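Local coordinates for putative uncharacterized protein gbs0355 (Streptococcus agalactiae, PDB 3OKZ) that is of unknown function but belongs to the LytR/CpsA/Psr family, whose members probably attach glycopolymers to the bacterial cell wall, at residues S44-T49 and M59-R64; E63-I68 and E82-A87; V101-D106 and K287-L292. All coordinates share one frame; numbering follows the deposited sequence.

Contact 1 (S44-T49 and M59-R64); sequences SMILVT and MTSLER
Ile46 and Met59 meet where the two strands pack most tightly. The CG2 methyl of Ile46 lies 3.9 Å from Met59 CB, and the selenomethionine chain of Met59, extended as far as SE and then turned about the CG-SE bond (chi3 93°), brings its CE back to the same methyl. Ile46 CG2 stands anti to its own backbone N, which also sets it beside the Thr60 carbonyl of the partner strand. Val48 adds CG1 alongside Met59 CG. Branched residues suit this place because they fill the space beside a strand, while the flexible selenomethionine moulds itself around them. Thr60 O takes the Leu47 N-H at 2.9 Å, the donor tilted 25° from the carbonyl plane, and Thr60 N answers to Leu47 O. These strands form a beta hairpin at the heart of the mixed central sheet, between strands 20-28 and 241-252. Helix 178-200 covers the face that carries Ile46, Met59 and Ser61, touching Met59 through Ile190. On the other face Leu47 and Leu62 belong to a greasy layer under helix 93-105. Leu62 N reaches Met45 O at 2.9 Å, and beyond this bond the strands part. The CA atoms of Ser44 and Arg64 are 7.6 Å apart, and the guanidinium of the poorly ordered Arg64 has an edge near Ser44 N, 4.3 Å from NH2, a loose contact. Water takes over from direct packing here: one molecule links Ser44 OG to Ser61 OG, the latter also weakly bonded to Arg187. Small hydroxyl side chains fit such a spot, since they can hold a water. A second water, at the Leu47-Thr60 pair, donates to Leu47 O at 2.9 Å and bonds Thr60 OG1, giving that carbonyl two donors.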
loop_
_atom_site.group_PDB
_atom_site.type_symbol
_atom_site.label_atom_id
_atom_site.label_comp_id
_atom_site.label_asym_id
_atom_site.label_seq_id
_atom_site.Cartn_x
_atom_site.Cartn_y
_atom_site.Cartn_z
ATOM N N SER A 44 -0.545 -1.565 -5.639
ATOM C CA SER A 44 -0.833 -0.675 -4.529
ATOM C C SER A 44 0.220 -0.787 -3.450
ATOM O O SER A 44 0.769 -1.864 -3.209
ATOM C CB SER A 44 -2.179 -1.007 -3.908
ATOM O OG SER A 44 -2.475 -0.074 -2.891
HETATM N N MSE A 45 0.506 0.335 -2.804
HETATM C CA MSE A 45 1.472 0.326 -1.738
HETATM C C MSE A 45 1.015 1.227 -0.636
HETATM O O MSE A 45 0.789 2.408 -0.857
HETATM C CB MSE A 45 2.827 0.761 -2.249
HETATM C CG MSE A 45 3.667 -0.410 -2.695
HETATM SE SE MSE A 45 5.430 0.151 -3.098
HETATM C CE MSE A 45 5.077 0.927 -4.831
ATOM N N ILE A 46 0.858 0.659 0.551
ATOM C CA ILE A 46 0.409 1.440 1.695
ATOM C C ILE A 46 1.253 1.109 2.899
ATOM O O ILE A 46 1.402 -0.063 3.247
ATOM C CB ILE A 46 -1.054 1.141 2.076
ATOM C CG1 ILE A 46 -1.947 1.183 0.841
ATOM C CG2 ILE A 46 -1.525 2.146 3.096
ATOM C CD1 ILE A 46 -1.836 -0.059 -0.012
ATOM N N LEU A 47 1.807 2.143 3.524
ATOM C CA LEU A 47 2.621 1.967 4.717
ATOM C C LEU A 47 1.638 2.095 5.876
ATOM O O LEU A 47 0.985 3.128 6.036
ATOM C CB LEU A 47 3.707 3.047 4.785
ATOM C CG LEU A 47 4.882 2.877 5.762
ATOM C CD1 LEU A 47 4.486 3.318 7.175
ATOM C CD2 LEU A 47 5.351 1.429 5.741
ATOM N N VAL A 48 1.512 1.032 6.664
ATOM C CA VAL A 48 0.568 1.034 7.774
ATOM C C VAL A 48 1.242 1.096 9.134
ATOM O O VAL A 48 2.235 0.404 9.376
ATOM C CB VAL A 48 -0.310 -0.242 7.760
ATOM C CG1 VAL A 48 -1.561 -0.025 8.603
ATOM C CG2 VAL A 48 -0.664 -0.629 6.326
ATOM N N THR A 49 0.692 1.924 10.018
ATOM C CA THR A 49 1.205 2.048 11.380
ATOM C C THR A 49 0.108 1.566 12.303
ATOM O O THR A 49 -1.072 1.818 12.041
ATOM C CB THR A 49 1.483 3.494 11.786
ATOM O OG1 THR A 49 0.252 4.220 11.791
ATOM C CG2 THR A 49 2.453 4.145 10.846
HETATM N N MSE A 59 -2.841 4.993 7.762
HETATM C CA MSE A 59 -2.517 4.402 6.474
HETATM C C MSE A 59 -2.060 5.455 5.504
HETATM O O MSE A 59 -2.789 6.404 5.206
HETATM C CB MSE A 59 -3.724 3.721 5.873
HETATM C CG MSE A 59 -4.294 2.619 6.706
HETATM SE SE MSE A 59 -5.646 1.791 5.671
HETATM C CE MSE A 59 -4.557 0.396 4.893
ATOM N N THR A 60 -0.853 5.282 4.995
ATOM C CA THR A 60 -0.329 6.220 4.030
ATOM C C THR A 60 -0.087 5.541 2.672
ATOM O O THR A 60 0.758 4.654 2.531
ATOM C CB THR A 60 0.943 6.887 4.587
ATOM O OG1 THR A 60 0.585 7.636 5.756
ATOM C CG2 THR A 60 1.561 7.852 3.573
ATOM N N SER A 61 -0.882 5.950 1.686
ATOM C CA SER A 61 -0.777 5.427 0.329
ATOM C C SER A 61 0.447 6.065 -0.318
ATOM O O SER A 61 0.718 7.251 -0.121
ATOM C CB SER A 61 -2.040 5.779 -0.467
ATOM O OG SER A 61 -3.222 5.305 0.168
ATOM N N LEU A 62 1.184 5.289 -1.100
ATOM C CA LEU A 62 2.399 5.798 -1.733
ATOM C C LEU A 62 2.258 5.843 -3.245
ATOM O O LEU A 62 2.253 4.806 -3.907
ATOM C CB LEU A 62 3.584 4.913 -1.337
ATOM C CG LEU A 62 3.600 4.530 0.150
ATOM C CD1 LEU A 62 4.761 3.567 0.467
ATOM C CD2 LEU A 62 3.695 5.798 0.976
ATOM N N GLU A 63 2.161 7.060 -3.779
ATOM C CA GLU A 63 1.999 7.301 -5.216
ATOM C C GLU A 63 3.010 6.559 -6.081
ATOM O O GLU A 63 4.206 6.837 -6.034
ATOM C CB GLU A 63 2.094 8.800 -5.502
ATOM C CG GLU A 63 2.008 9.143 -6.981
ATOM C CD GLU A 63 0.836 8.460 -7.663
ATOM O OE1 GLU A 63 -0.315 8.659 -7.216
ATOM O OE2 GLU A 63 1.065 7.722 -8.645
ATOM N N ARG A 64 2.513 5.625 -6.884
ATOM C CA ARG A 64 3.349 4.807 -7.769
ATOM C C ARG A 64 4.216 5.582 -8.753
ATOM O O ARG A 64 5.224 5.060 -9.231
ATOM C CB ARG A 64 2.464 3.861 -8.570
ATOM C CG ARG A 64 1.362 4.591 -9.344
ATOM C CD ARG A 64 0.621 3.652 -10.273
ATOM N NE ARG A 64 0.207 2.443 -9.573
ATOM C CZ ARG A 64 -0.454 1.443 -10.143
ATOM N NH1 ARG A 64 -0.780 1.509 -11.429
ATOM N NH2 ARG A 64 -0.783 0.378 -9.428
HETATM O O HOH W 1 -2.841 2.942 -1.854
HETATM O O HOH W 2 0.562 5.396 7.756
#

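Contact 2 (E63-I68 and E82-A87); sequences ERDVLI and EAKLNA
Leu85 turns its CB toward Val66, 4.3 Å from Val66 CB, and the Leu85 N-H bonds Val66 O at 2.8 Å, lying in the carbonyl plane. Ile68 CD1 packs on Leu85 CD1, an apolar pairing that suits the side covered by helix 93-105. Ile68 and Ala83 exchange two nearly straight backbone bonds. At the other end Asn86 N bonds Arg64 O on a lone pair, bent to 135° at the hydrogen, and Arg64 CB lies 3.8 Å from Asn86 CB. Lys84 runs beside Asp65, its CD and CE methylenes passing alongside OD2, whereas the ammonium, swung off by the bend at chi4 (70°), keeps NZ 4.9 Å from Asp65 OD2 and has a cation-pi partner in Tyr259. At most a long-range attraction to the carboxylate would remain. Farther out, a type I turn at Glu63-Val66 leads into strand 67-69, and Glu63 OE2 fixes it by accepting from Asp65 N with its anti lone pair. A second type I turn, Lys84-Ala87, carries the chain on from strand 82-84. The whole is a short two-stranded antiparallel ribbon flanked by two type I turns, following the central hairpin in the LytR/CpsA/Psr domain of this longer protein.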
loop_
_atom_site.group_PDB
_atom_site.type_symbol
_atom_site.label_atom_id
_atom_site.label_comp_id
_atom_site.label_asym_id
_atom_site.label_seq_id
_atom_site.Cartn_x
_atom_site.Cartn_y
_atom_site.Cartn_z
ATOM N N GLU A 63 2.161 7.060 -3.779
ATOM C CA GLU A 63 1.999 7.301 -5.216
ATOM C C GLU A 63 3.010 6.559 -6.081
ATOM O O GLU A 63 4.206 6.837 -6.034
ATOM C CB GLU A 63 2.094 8.800 -5.502
ATOM C CG GLU A 63 2.008 9.143 -6.981
ATOM C CD GLU A 63 0.836 8.460 -7.663
ATOM O OE1 GLU A 63 -0.315 8.659 -7.216
ATOM O OE2 GLU A 63 1.065 7.722 -8.645
ATOM N N ARG A 64 2.513 5.625 -6.884
ATOM C CA ARG A 64 3.349 4.807 -7.769
ATOM C C ARG A 64 4.216 5.582 -8.753
ATOM O O ARG A 64 5.224 5.060 -9.231
ATOM C CB ARG A 64 2.464 3.861 -8.570
ATOM C CG ARG A 64 1.362 4.591 -9.344
ATOM C CD ARG A 64 0.621 3.652 -10.273
ATOM N NE ARG A 64 0.207 2.443 -9.573
ATOM C CZ ARG A 64 -0.454 1.443 -10.143
ATOM N NH1 ARG A 64 -0.780 1.509 -11.429
ATOM N NH2 ARG A 64 -0.783 0.378 -9.428
ATOM N N ASP A 65 3.815 6.815 -9.068
ATOM C CA ASP A 65 4.543 7.651 -10.022
ATOM C C ASP A 65 5.625 8.537 -9.391
ATOM O O ASP A 65 6.275 9.322 -10.076
ATOM C CB ASP A 65 3.547 8.510 -10.825
ATOM C CG ASP A 65 2.728 7.685 -11.835
ATOM O OD1 ASP A 65 1.735 8.215 -12.387
ATOM O OD2 ASP A 65 3.077 6.512 -12.089
ATOM N N VAL A 66 5.823 8.403 -8.086
ATOM C CA VAL A 66 6.837 9.182 -7.378
ATOM C C VAL A 66 8.237 8.897 -7.934
ATOM O O VAL A 66 8.620 7.739 -8.116
ATOM C CB VAL A 66 6.789 8.868 -5.869
ATOM C CG1 VAL A 66 8.038 9.366 -5.179
ATOM C CG2 VAL A 66 5.567 9.530 -5.261
ATOM N N LEU A 67 8.994 9.955 -8.214
ATOM C CA LEU A 67 10.345 9.810 -8.764
ATOM C C LEU A 67 11.318 9.440 -7.656
ATOM O O LEU A 67 11.523 10.219 -6.722
ATOM C CB LEU A 67 10.786 11.122 -9.414
ATOM C CG LEU A 67 12.083 11.142 -10.210
ATOM C CD1 LEU A 67 11.990 10.187 -11.390
ATOM C CD2 LEU A 67 12.335 12.551 -10.680
ATOM N N ILE A 68 11.937 8.269 -7.764
ATOM C CA ILE A 68 12.859 7.826 -6.725
ATOM C C ILE A 68 14.086 7.093 -7.271
ATOM O O ILE A 68 14.050 6.539 -8.367
ATOM C CB ILE A 68 12.120 6.882 -5.727
ATOM C CG1 ILE A 68 12.639 7.098 -4.302
ATOM C CG2 ILE A 68 12.357 5.423 -6.103
ATOM C CD1 ILE A 68 11.854 6.341 -3.258
ATOM N N GLU A 82 17.200 5.914 -11.337
ATOM C CA GLU A 82 16.038 6.775 -11.190
ATOM C C GLU A 82 14.875 6.255 -12.025
ATOM O O GLU A 82 14.978 6.120 -13.242
ATOM C CB GLU A 82 16.369 8.210 -11.601
ATOM C CG GLU A 82 17.124 9.006 -10.540
ATOM C CD GLU A 82 17.279 10.473 -10.922
ATOM O OE1 GLU A 82 16.399 10.994 -11.643
ATOM O OE2 GLU A 82 18.266 11.112 -10.495
ATOM N N ALA A 83 13.763 5.972 -11.355
ATOM C CA ALA A 83 12.570 5.450 -12.008
ATOM C C ALA A 83 11.354 5.818 -11.173
ATOM O O ALA A 83 11.465 6.578 -10.207
ATOM C CB ALA A 83 12.681 3.940 -12.122
ATOM N N LYS A 84 10.191 5.299 -11.551
ATOM C CA LYS A 84 8.991 5.555 -10.780
ATOM C C LYS A 84 9.062 4.560 -9.620
ATOM O O LYS A 84 9.630 3.476 -9.766
ATOM C CB LYS A 84 7.725 5.280 -11.606
ATOM C CG LYS A 84 7.361 6.305 -12.690
ATOM C CD LYS A 84 6.037 5.891 -13.368
ATOM C CE LYS A 84 5.534 6.897 -14.402
ATOM N NZ LYS A 84 6.376 6.948 -15.635
ATOM N N LEU A 85 8.497 4.930 -8.474
ATOM C CA LEU A 85 8.479 4.060 -7.294
ATOM C C LEU A 85 7.833 2.719 -7.622
ATOM O O LEU A 85 8.071 1.705 -6.960
ATOM C CB LEU A 85 7.673 4.714 -6.176
ATOM C CG LEU A 85 7.494 3.848 -4.929
ATOM C CD1 LEU A 85 8.877 3.592 -4.375
ATOM C CD2 LEU A 85 6.588 4.531 -3.872
ATOM N N ASN A 86 6.989 2.745 -8.641
ATOM C CA ASN A 86 6.270 1.570 -9.090
ATOM C C ASN A 86 7.230 0.470 -9.554
ATOM O O ASN A 86 6.933 -0.719 -9.406
ATOM C CB ASN A 86 5.333 1.985 -10.232
ATOM C CG ASN A 86 4.493 0.844 -10.752
ATOM O OD1 ASN A 86 3.621 0.326 -10.052
ATOM N ND2 ASN A 86 4.750 0.443 -11.992
ATOM N N ALA A 87 8.388 0.874 -10.081
ATOM C CA ALA A 87 9.380 -0.063 -10.616
ATOM C C ALA A 87 10.194 -0.898 -9.634
ATOM O O ALA A 87 10.885 -1.824 -10.056
ATOM C CB ALA A 87 10.333 0.677 -11.549
#

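Contact 3 (V101-D106 and K287-L292); sequences VQDLLD and KTSAIL
The side chains of Asp106 and Lys287 cross at about a right angle, the carboxylate OD1 of Asp106 resting 3.6 Å from Lys287 CD. The ammonium lies farther off, Lys287 NZ 5.2 Å from Asp106 OD1, and the charge of Asp106 is met instead by Lys275, salt-bridged to OD2. The Asp103 carboxylate also looks elsewhere, with OD2 bonded to Ser71, while Ser289 lies beside this residue. A third flat group, the peptide carbonyl of Leu104, receives the hydroxyl of Thr288: OG1 donates to O at 2.8 Å, approaching well to one side (C=O...OG1 angle 118°) and 16° off the carbonyl plane. With OG1 anti to its backbone N (chi1 -175°), Thr288 can also accept from Ala290 N at 3.2 Å, an ST turn in which one hydroxyl holds its own chain while gripping the helix. Thus the C-terminal end of helix 93-105, where carbonyls lack helical partners, is met by the loop that precedes helix 293-296. Threonine suits this because its hydroxyl both gives and takes. Asp103 O gets a weak bond from Ser289 N at 3.2 Å. Deeper in, Leu104 CD1 touches Ala290 CB at 4.2 Å, a small methyl that lets the loop come close beside Ile68.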
loop_
_atom_site.group_PDB
_atom_site.type_symbol
_atom_site.label_atom_id
_atom_site.label_comp_id
_atom_site.label_asym_id
_atom_site.label_seq_id
_atom_site.Cartn_x
_atom_site.Cartn_y
_atom_site.Cartn_z
ATOM N N VAL A 101 11.190 1.469 -0.289
ATOM C CA VAL A 101 10.270 2.177 0.594
ATOM C C VAL A 101 10.933 2.597 1.892
ATOM O O VAL A 101 10.646 3.677 2.424
ATOM C CB VAL A 101 9.021 1.322 0.911
ATOM C CG1 VAL A 101 8.305 1.868 2.152
ATOM C CG2 VAL A 101 8.072 1.328 -0.304
ATOM N N GLN A 102 11.816 1.752 2.411
ATOM C CA GLN A 102 12.496 2.097 3.644
ATOM C C GLN A 102 13.363 3.326 3.395
ATOM O O GLN A 102 13.410 4.235 4.224
ATOM C CB GLN A 102 13.340 0.919 4.147
ATOM C CG GLN A 102 12.511 -0.284 4.593
ATOM C CD GLN A 102 13.310 -1.332 5.347
ATOM O OE1 GLN A 102 12.748 -2.282 5.882
ATOM N NE2 GLN A 102 14.616 -1.163 5.393
ATOM N N ASP A 103 14.031 3.374 2.243
ATOM C CA ASP A 103 14.880 4.520 1.927
ATOM C C ASP A 103 14.083 5.769 1.594
ATOM O O ASP A 103 14.572 6.889 1.773
ATOM C CB ASP A 103 15.817 4.203 0.768
ATOM C CG ASP A 103 16.952 3.285 1.177
ATOM O OD1 ASP A 103 17.311 3.290 2.385
ATOM O OD2 ASP A 103 17.491 2.574 0.287
ATOM N N LEU A 104 12.865 5.572 1.094
ATOM C CA LEU A 104 11.986 6.681 0.753
ATOM C C LEU A 104 11.564 7.444 2.007
ATOM O O LEU A 104 11.668 8.669 2.070
ATOM C CB LEU A 104 10.735 6.160 0.044
ATOM C CG LEU A 104 9.466 7.030 0.134
ATOM C CD1 LEU A 104 9.685 8.381 -0.547
ATOM C CD2 LEU A 104 8.303 6.283 -0.501
ATOM N N LEU A 105 11.086 6.705 3.004
ATOM C CA LEU A 105 10.624 7.309 4.243
ATOM C C LEU A 105 11.671 7.471 5.336
ATOM O O LEU A 105 11.403 8.125 6.338
ATOM C CB LEU A 105 9.467 6.501 4.805
ATOM C CG LEU A 105 8.240 6.351 3.915
ATOM C CD1 LEU A 105 7.259 5.398 4.600
ATOM C CD2 LEU A 105 7.606 7.716 3.667
ATOM N N ASP A 106 12.851 6.885 5.156
ATOM C CA ASP A 106 13.906 6.979 6.168
ATOM C C ASP A 106 13.438 6.304 7.452
ATOM O O ASP A 106 13.339 6.940 8.512
ATOM C CB ASP A 106 14.240 8.441 6.471
ATOM C CG ASP A 106 15.373 8.576 7.465
ATOM O OD1 ASP A 106 16.441 7.982 7.215
ATOM O OD2 ASP A 106 15.201 9.268 8.490
ATOM N N LYS A 287 16.246 13.201 4.794
ATOM C CA LYS A 287 17.085 12.208 4.122
ATOM C C LYS A 287 16.099 11.275 3.431
ATOM O O LYS A 287 15.112 10.856 4.035
ATOM C CB LYS A 287 17.925 11.417 5.130
ATOM C CG LYS A 287 18.579 10.158 4.571
ATOM C CD LYS A 287 19.334 9.431 5.668
ATOM C CE LYS A 287 19.706 8.004 5.287
ATOM N NZ LYS A 287 20.714 7.939 4.195
ATOM N N THR A 288 16.357 10.967 2.169
ATOM C CA THR A 288 15.482 10.104 1.388
ATOM C C THR A 288 16.224 9.696 0.138
ATOM O O THR A 288 17.258 10.277 -0.187
ATOM C CB THR A 288 14.211 10.843 0.930
ATOM O OG1 THR A 288 13.336 9.928 0.260
ATOM C CG2 THR A 288 14.574 11.950 -0.038
ATOM N N SER A 289 15.699 8.702 -0.570
ATOM C CA SER A 289 16.337 8.263 -1.808
ATOM C C SER A 289 15.556 8.810 -2.992
ATOM O O SER A 289 15.888 8.551 -4.145
ATOM C CB SER A 289 16.399 6.735 -1.870
ATOM O OG SER A 289 15.140 6.160 -1.568
ATOM N N ALA A 290 14.521 9.583 -2.690
ATOM C CA ALA A 290 13.677 10.160 -3.723
ATOM C C ALA A 290 14.203 11.506 -4.175
ATOM O O ALA A 290 14.846 12.225 -3.414
ATOM C CB ALA A 290 12.235 10.295 -3.224
ATOM N N ILE A 291 13.907 11.825 -5.428
ATOM C CA ILE A 291 14.320 13.060 -6.058
ATOM C C ILE A 291 13.431 14.187 -5.563
ATOM O O ILE A 291 12.230 14.191 -5.802
ATOM C CB ILE A 291 14.202 12.928 -7.586
ATOM C CG1 ILE A 291 15.236 11.926 -8.096
ATOM C CG2 ILE A 291 14.426 14.269 -8.253
ATOM C CD1 ILE A 291 15.100 10.548 -7.497
ATOM N N LEU A 292 14.014 15.142 -4.859
ATOM C CA LEU A 292 13.226 16.244 -4.342
ATOM C C LEU A 292 12.972 17.332 -5.377
ATOM O O LEU A 292 13.767 17.559 -6.301
ATOM C CB LEU A 292 13.901 16.824 -3.105
ATOM C CG LEU A 292 14.098 15.776 -2.006
ATOM C CD1 LEU A 292 14.947 16.372 -0.908
ATOM C CD2 LEU A 292 12.738 15.304 -1.447
#

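In the fold
Contact 1 lies at the core of the chain, within the central sheet, while contacts 2 and 3 sit farther out and are only partly buried. Contacts 1 and 2 share Glu63 and Arg64, where strand 56-62 passes into the turn before strand 67-69; Leu62 packs on Leu85 at the join. Contact 3 lies against this outer region: Ile68 fits against Leu104 and Ala290, Leu67 O probably bonds Ile291 N, and Leu105 and Val101 reach back to Leu47 and Met45. Chemistry follows place. The hairpin relies on backbone ladders and apolar side chains, 63-68 with 82-87 mixes a short ladder, an apolar side and charged side chains, and 101-106 with 287-292 depends on hydroxyls and carbonyls at a helix end.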